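Local coordinates for protein alternansucrase (Leuconostoc mesenteroides, PDB 6HVG) that belongs to glycoside hydrolase family 70, a multidomain family with a TIM-barrel core, and carries a bound calcium ion alongside repeats resembling choline- or cell-wall-binding ones, at residues L944-D949 with D953-D958; F980-Q983 with I987-Y990. All coordinates share one frame; numbering follows the deposited sequence.

Contact 1: L944-D949 with D953-D958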
loop_
_atom_site.group_PDB
_atom_site.type_symbol
_atom_site.label_atom_id
_atom_site.label_comp_id
_atom_site.label_asym_id
_atom_site.label_seq_id
_atom_site.Cartn_x
_atom_site.Cartn_y
_atom_site.Cartn_z
ATOM N N LEU A 944 -12.413 13.639 39.055
ATOM C CA LEU A 944 -11.041 13.676 38.586
ATOM C C LEU A 944 -10.937 14.510 37.297
ATOM O O LEU A 944 -9.971 15.251 37.087
ATOM C CB LEU A 944 -10.569 12.248 38.309
ATOM C CG LEU A 944 -9.097 12.058 37.938
ATOM C CD1 LEU A 944 -8.213 12.149 39.183
ATOM C CD2 LEU A 944 -8.910 10.717 37.257
ATOM N N VAL A 945 -11.966 14.404 36.468
ATOM C CA VAL A 945 -11.974 14.941 35.124
ATOM C C VAL A 945 -13.428 15.226 34.731
ATOM O O VAL A 945 -14.281 14.337 34.840
ATOM C CB VAL A 945 -11.317 13.906 34.176
ATOM C CG1 VAL A 945 -11.930 13.901 32.778
ATOM C CG2 VAL A 945 -9.809 14.136 34.106
ATOM N N LEU A 946 -13.711 16.467 34.302
ATOM C CA LEU A 946 -15.049 16.866 33.796
ATOM C C LEU A 946 -14.958 17.746 32.558
ATOM O O LEU A 946 -14.227 18.739 32.556
ATOM C CB LEU A 946 -15.822 17.640 34.844
ATOM C CG LEU A 946 -16.447 16.854 35.982
ATOM C CD1 LEU A 946 -17.130 17.842 36.904
ATOM C CD2 LEU A 946 -17.451 15.811 35.504
ATOM N N SER A 947 -15.702 17.383 31.517
ATOM C CA SER A 947 -15.691 18.134 30.263
ATOM C C SER A 947 -16.599 19.375 30.313
ATOM O O SER A 947 -17.535 19.430 31.089
ATOM C CB SER A 947 -16.109 17.230 29.092
ATOM O OG SER A 947 -17.433 16.772 29.234
ATOM N N ASN A 948 -16.296 20.354 29.467
ATOM C CA ASN A 948 -17.092 21.563 29.344
ATOM C C ASN A 948 -16.857 22.164 27.957
ATOM O O ASN A 948 -16.157 21.572 27.140
ATOM C CB ASN A 948 -16.745 22.551 30.462
ATOM C CG ASN A 948 -15.274 22.974 30.445
ATOM O OD1 ASN A 948 -14.774 23.526 29.448
ATOM N ND2 ASN A 948 -14.573 22.729 31.557
ATOM N N ASP A 949 -17.424 23.337 27.695
ATOM C CA ASP A 949 -17.466 23.874 26.335
ATOM C C ASP A 949 -16.147 24.438 25.783
ATOM O O ASP A 949 -16.029 24.669 24.566
ATOM C CB ASP A 949 -18.600 24.907 26.239
ATOM C CG ASP A 949 -19.982 24.267 26.423
ATOM O OD1 ASP A 949 -20.239 23.206 25.789
ATOM O OD2 ASP A 949 -20.807 24.807 27.200
ATOM N N ASP A 953 -11.642 20.010 32.372
ATOM C CA ASP A 953 -10.984 20.347 33.627
ATOM C C ASP A 953 -10.403 19.095 34.258
ATOM O O ASP A 953 -10.999 18.034 34.206
ATOM C CB ASP A 953 -11.963 20.993 34.610
ATOM C CG ASP A 953 -12.402 22.395 34.185
ATOM O OD1 ASP A 953 -11.610 23.127 33.551
ATOM O OD2 ASP A 953 -13.550 22.772 34.513
ATOM N N VAL A 954 -9.226 19.248 34.856
ATOM C CA VAL A 954 -8.520 18.168 35.550
ATOM C C VAL A 954 -8.317 18.564 37.020
ATOM O O VAL A 954 -7.817 19.651 37.318
ATOM C CB VAL A 954 -7.150 17.905 34.885
ATOM C CG1 VAL A 954 -6.316 16.943 35.714
ATOM C CG2 VAL A 954 -7.346 17.388 33.466
ATOM N N TYR A 955 -8.689 17.675 37.934
ATOM C CA TYR A 955 -8.596 17.963 39.370
ATOM C C TYR A 955 -7.536 17.075 40.001
ATOM O O TYR A 955 -7.685 15.849 40.033
ATOM C CB TYR A 955 -9.964 17.764 40.036
ATOM C CG TYR A 955 -11.038 18.644 39.436
ATOM C CD1 TYR A 955 -11.041 20.015 39.659
ATOM C CD2 TYR A 955 -12.029 18.116 38.618
ATOM C CE1 TYR A 955 -11.997 20.844 39.088
ATOM C CE2 TYR A 955 -12.985 18.937 38.029
ATOM C CZ TYR A 955 -12.966 20.296 38.279
ATOM O OH TYR A 955 -13.914 21.109 37.735
ATOM N N ASP A 956 -6.476 17.695 40.510
ATOM C CA ASP A 956 -5.274 16.953 40.944
ATOM C C ASP A 956 -5.415 16.331 42.325
ATOM O O ASP A 956 -4.724 15.355 42.632
ATOM C CB ASP A 956 -4.034 17.859 40.908
ATOM C CG ASP A 956 -3.900 18.615 39.587
ATOM O OD1 ASP A 956 -4.230 18.028 38.532
ATOM O OD2 ASP A 956 -3.501 19.799 39.601
ATOM N N SER A 957 -6.306 16.889 43.147
ATOM C CA SER A 957 -6.542 16.377 44.498
ATOM C C SER A 957 -7.979 16.655 44.983
ATOM O O SER A 957 -8.720 17.390 44.335
ATOM C CB SER A 957 -5.547 17.031 45.437
ATOM O OG SER A 957 -5.612 18.444 45.320
ATOM N N ASP A 958 -8.360 16.094 46.130
ATOM C CA ASP A 958 -9.743 16.152 46.603
ATOM C C ASP A 958 -10.235 17.576 46.884
ATOM O O ASP A 958 -11.406 17.895 46.640
ATOM C CB ASP A 958 -9.904 15.319 47.874
ATOM C CG ASP A 958 -9.728 13.837 47.649
ATOM O OD1 ASP A 958 -9.879 13.387 46.495
ATOM O OD2 ASP A 958 -9.464 13.106 48.636
#

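Contact 2: F980-Q983 with I987-Y990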
loop_
_atom_site.group_PDB
_atom_site.type_symbol
_atom_site.label_atom_id
_atom_site.label_comp_id
_atom_site.label_asym_id
_atom_site.label_seq_id
_atom_site.Cartn_x
_atom_site.Cartn_y
_atom_site.Cartn_z
ATOM N N PHE A 980 -23.100 20.925 42.644
ATOM C CA PHE A 980 -22.124 20.162 43.422
ATOM C C PHE A 980 -21.500 21.077 44.434
ATOM O O PHE A 980 -21.359 22.288 44.179
ATOM C CB PHE A 980 -20.984 19.641 42.548
ATOM C CG PHE A 980 -21.422 18.730 41.438
ATOM C CD1 PHE A 980 -22.249 17.644 41.689
ATOM C CD2 PHE A 980 -20.970 18.941 40.148
ATOM C CE1 PHE A 980 -22.623 16.806 40.668
ATOM C CE2 PHE A 980 -21.339 18.109 39.126
ATOM C CZ PHE A 980 -22.169 17.039 39.384
ATOM N N VAL A 981 -21.092 20.517 45.562
ATOM C CA VAL A 981 -20.400 21.317 46.547
ATOM C C VAL A 981 -18.978 20.802 46.697
ATOM O O VAL A 981 -18.760 19.613 46.782
ATOM C CB VAL A 981 -21.151 21.388 47.918
ATOM C CG1 VAL A 981 -22.645 21.616 47.704
ATOM C CG2 VAL A 981 -20.929 20.136 48.763
ATOM N N LYS A 982 -18.015 21.713 46.713
ATOM C CA LYS A 982 -16.656 21.397 47.106
ATOM C C LYS A 982 -16.611 21.008 48.574
ATOM O O LYS A 982 -17.448 21.439 49.354
ATOM C CB LYS A 982 -15.771 22.611 46.903
ATOM C CG LYS A 982 -15.499 23.014 45.464
ATOM C CD LYS A 982 -14.265 23.900 45.367
ATOM C CE LYS A 982 -13.953 24.328 43.942
ATOM N NZ LYS A 982 -12.600 24.936 43.861
ATOM N N GLN A 983 -15.636 20.193 48.958
ATOM C CA GLN A 983 -15.598 19.685 50.328
ATOM C C GLN A 983 -15.475 20.809 51.363
ATOM O O GLN A 983 -16.123 20.771 52.412
ATOM C CB GLN A 983 -14.514 18.616 50.500
ATOM C CG GLN A 983 -13.077 19.032 50.232
ATOM C CD GLN A 983 -12.097 17.869 50.393
ATOM O OE1 GLN A 983 -12.501 16.712 50.447
ATOM N NE2 GLN A 983 -10.807 18.174 50.468
ATOM N N ILE A 987 -19.821 26.103 46.346
ATOM C CA ILE A 987 -20.834 25.444 45.511
ATOM C C ILE A 987 -20.484 25.604 44.024
ATOM O O ILE A 987 -20.145 26.693 43.575
ATOM C CB ILE A 987 -22.234 26.060 45.760
ATOM C CG1 ILE A 987 -22.699 25.749 47.197
ATOM C CG2 ILE A 987 -23.256 25.578 44.719
ATOM C CD1 ILE A 987 -23.995 26.434 47.612
ATOM N N ILE A 988 -20.605 24.518 43.265
ATOM C CA ILE A 988 -20.282 24.497 41.827
ATOM C C ILE A 988 -21.494 24.083 40.970
ATOM O O ILE A 988 -22.223 23.137 41.331
ATOM C CB ILE A 988 -19.138 23.483 41.552
ATOM C CG1 ILE A 988 -17.890 23.800 42.392
ATOM C CG2 ILE A 988 -18.814 23.417 40.063
ATOM C CD1 ILE A 988 -17.077 24.962 41.880
ATOM N N ASN A 989 -21.676 24.742 39.819
ATOM C CA ASN A 989 -22.758 24.401 38.897
ATOM C C ASN A 989 -22.238 23.718 37.652
ATOM O O ASN A 989 -21.323 24.226 37.015
ATOM C CB ASN A 989 -23.493 25.641 38.413
ATOM C CG ASN A 989 -24.303 26.328 39.495
ATOM O OD1 ASN A 989 -24.865 25.711 40.418
ATOM N ND2 ASN A 989 -24.400 27.631 39.357
ATOM N N TYR A 990 -22.871 22.616 37.249
ATOM C CA TYR A 990 -22.374 21.798 36.123
ATOM C C TYR A 990 -23.506 21.085 35.378
ATOM O O TYR A 990 -24.303 20.359 35.975
ATOM C CB TYR A 990 -21.365 20.762 36.631
ATOM C CG TYR A 990 -20.647 19.985 35.549
ATOM C CD1 TYR A 990 -19.610 20.556 34.829
ATOM C CD2 TYR A 990 -20.997 18.658 35.268
ATOM C CE1 TYR A 990 -18.947 19.824 33.857
ATOM C CE2 TYR A 990 -20.334 17.923 34.291
ATOM C CZ TYR A 990 -19.313 18.506 33.591
ATOM O OH TYR A 990 -18.662 17.775 32.642
#

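Contact 1: L944-D949 with D953-D958
With CG2 anti to the carbonyl carbon in both, and both on one face of the sheet, Val945 and Val954 run side by side in the same direction and meet CG2 to CG2 at 4.1 Å. They are a non-hydrogen-bonded antiparallel pair, and the backbone adds a CA-H...O contact from Val945 CA to Asp953 O (3.4 Å). The next pair along, Leu946 with Asp953, is hydrogen-bonded both ways: Leu946 N gives to Asp953 O at 3.1 Å and Asp953 N to Leu946 O at 2.9 Å. Beyond the valines, Tyr955 N reaches Leu944 O in a nearly straight bond (2.9 Å, 171°). This is the beta hairpin of strands 940-947 and 952-954, in the antiparallel sheet that probably corresponds to domain C of the family 70 enzymes. Helix 844-857 packs on the valine face through Val846 and Ala849, and Leu944 and Val945 form a classic beta bulge opposite Val1006. On the other face, the Tyr955 ring lies alongside the partner strand, with Val945 N at its edge and Leu946 CD1 oblique to it, 4.4 Å from Tyr955 CE2. Near the turn Asn948 crosses Asp953 at about a right angle, amide and carboxylate planes 57° apart, with ND2 3.1 Å from Asp953 OD2; the amide's OD1 meanwhile accepts Ser950 N and Gly951 N inside the turn.

Contact 2: F980-Q983 with I987-Y990
The Phe980 and Tyr990 side chains cross obliquely, with Tyr990 CB set at a slant to the phenyl ring: Phe980 CE2 lies 3.6 Å from Tyr990 CB and 3.9 Å from Tyr990 CD2, so one corner of the phenyl ring fits against the root of the tyrosine side chain. Tyr990 carries its CG anti to the backbone N (chi1 -172°), which turns CB to Phe980 CE2 and leads the phenol away from the phenyl ring, to where its OH hydrogen-bonds Ser947 O. Around Phe980, Trp1007 makes a T-shaped, edge-to-face pair with the ring, and Pro962 and Leu964 of the neighbouring strand 962-965 also touch it. Phe980 and Ile988 form the hydrogen-bonded pair of an antiparallel hairpin, strands 977-982 and 987-991, at one end of the strand pairing in the sheet. Phe980 N donates to Ile988 O at 2.7 Å, and Ile988 N returns the bond to Phe980 O almost straight, at 172°; both donors approach nearly along the C=O axis. Phe980 O also takes a bent CA-H...O contact from Ile987 CA. One step nearer the turn, Val981 and Ile987 are the non-hydrogen-bonded pair and put CG1 against CG1 at 4.2 Å on the outer, exposed face. On the side of the sheet that carries Phe980, the extended aliphatic chain of Lys982 runs slantwise past Ile988, with CG 4.0 Å from Ile988 CG1 and CE 3.8 Å from Ile988 CD1. Beyond the pair, Tyr990 continues the strand pairing by backbone bonding to Asn978.

In the fold
Both contacts are antiparallel hairpins of one sheet, with centres about 12 Å apart, and contact 1 closes before contact 2 begins along the chain. Strand 962-965 pairs with both 940-947 and 977-982, and Trp1007 of strand 1003-1009 touches Leu946 as well as Phe980. Contact 1 is partly buried, its valine face packed against helix 844-857 and its polar side chains gathered near the turn. Contact 2 lies at the surface, where aliphatic and aromatic groups pack together: Phe980 is buried, Tyr990 partly exposed beside it, Val981 and Ile987 on the exposed face. The two meet where Tyr990 OH probably hydrogen-bonds Ser947 O, while Leu946 CB packs near the same hydroxyl.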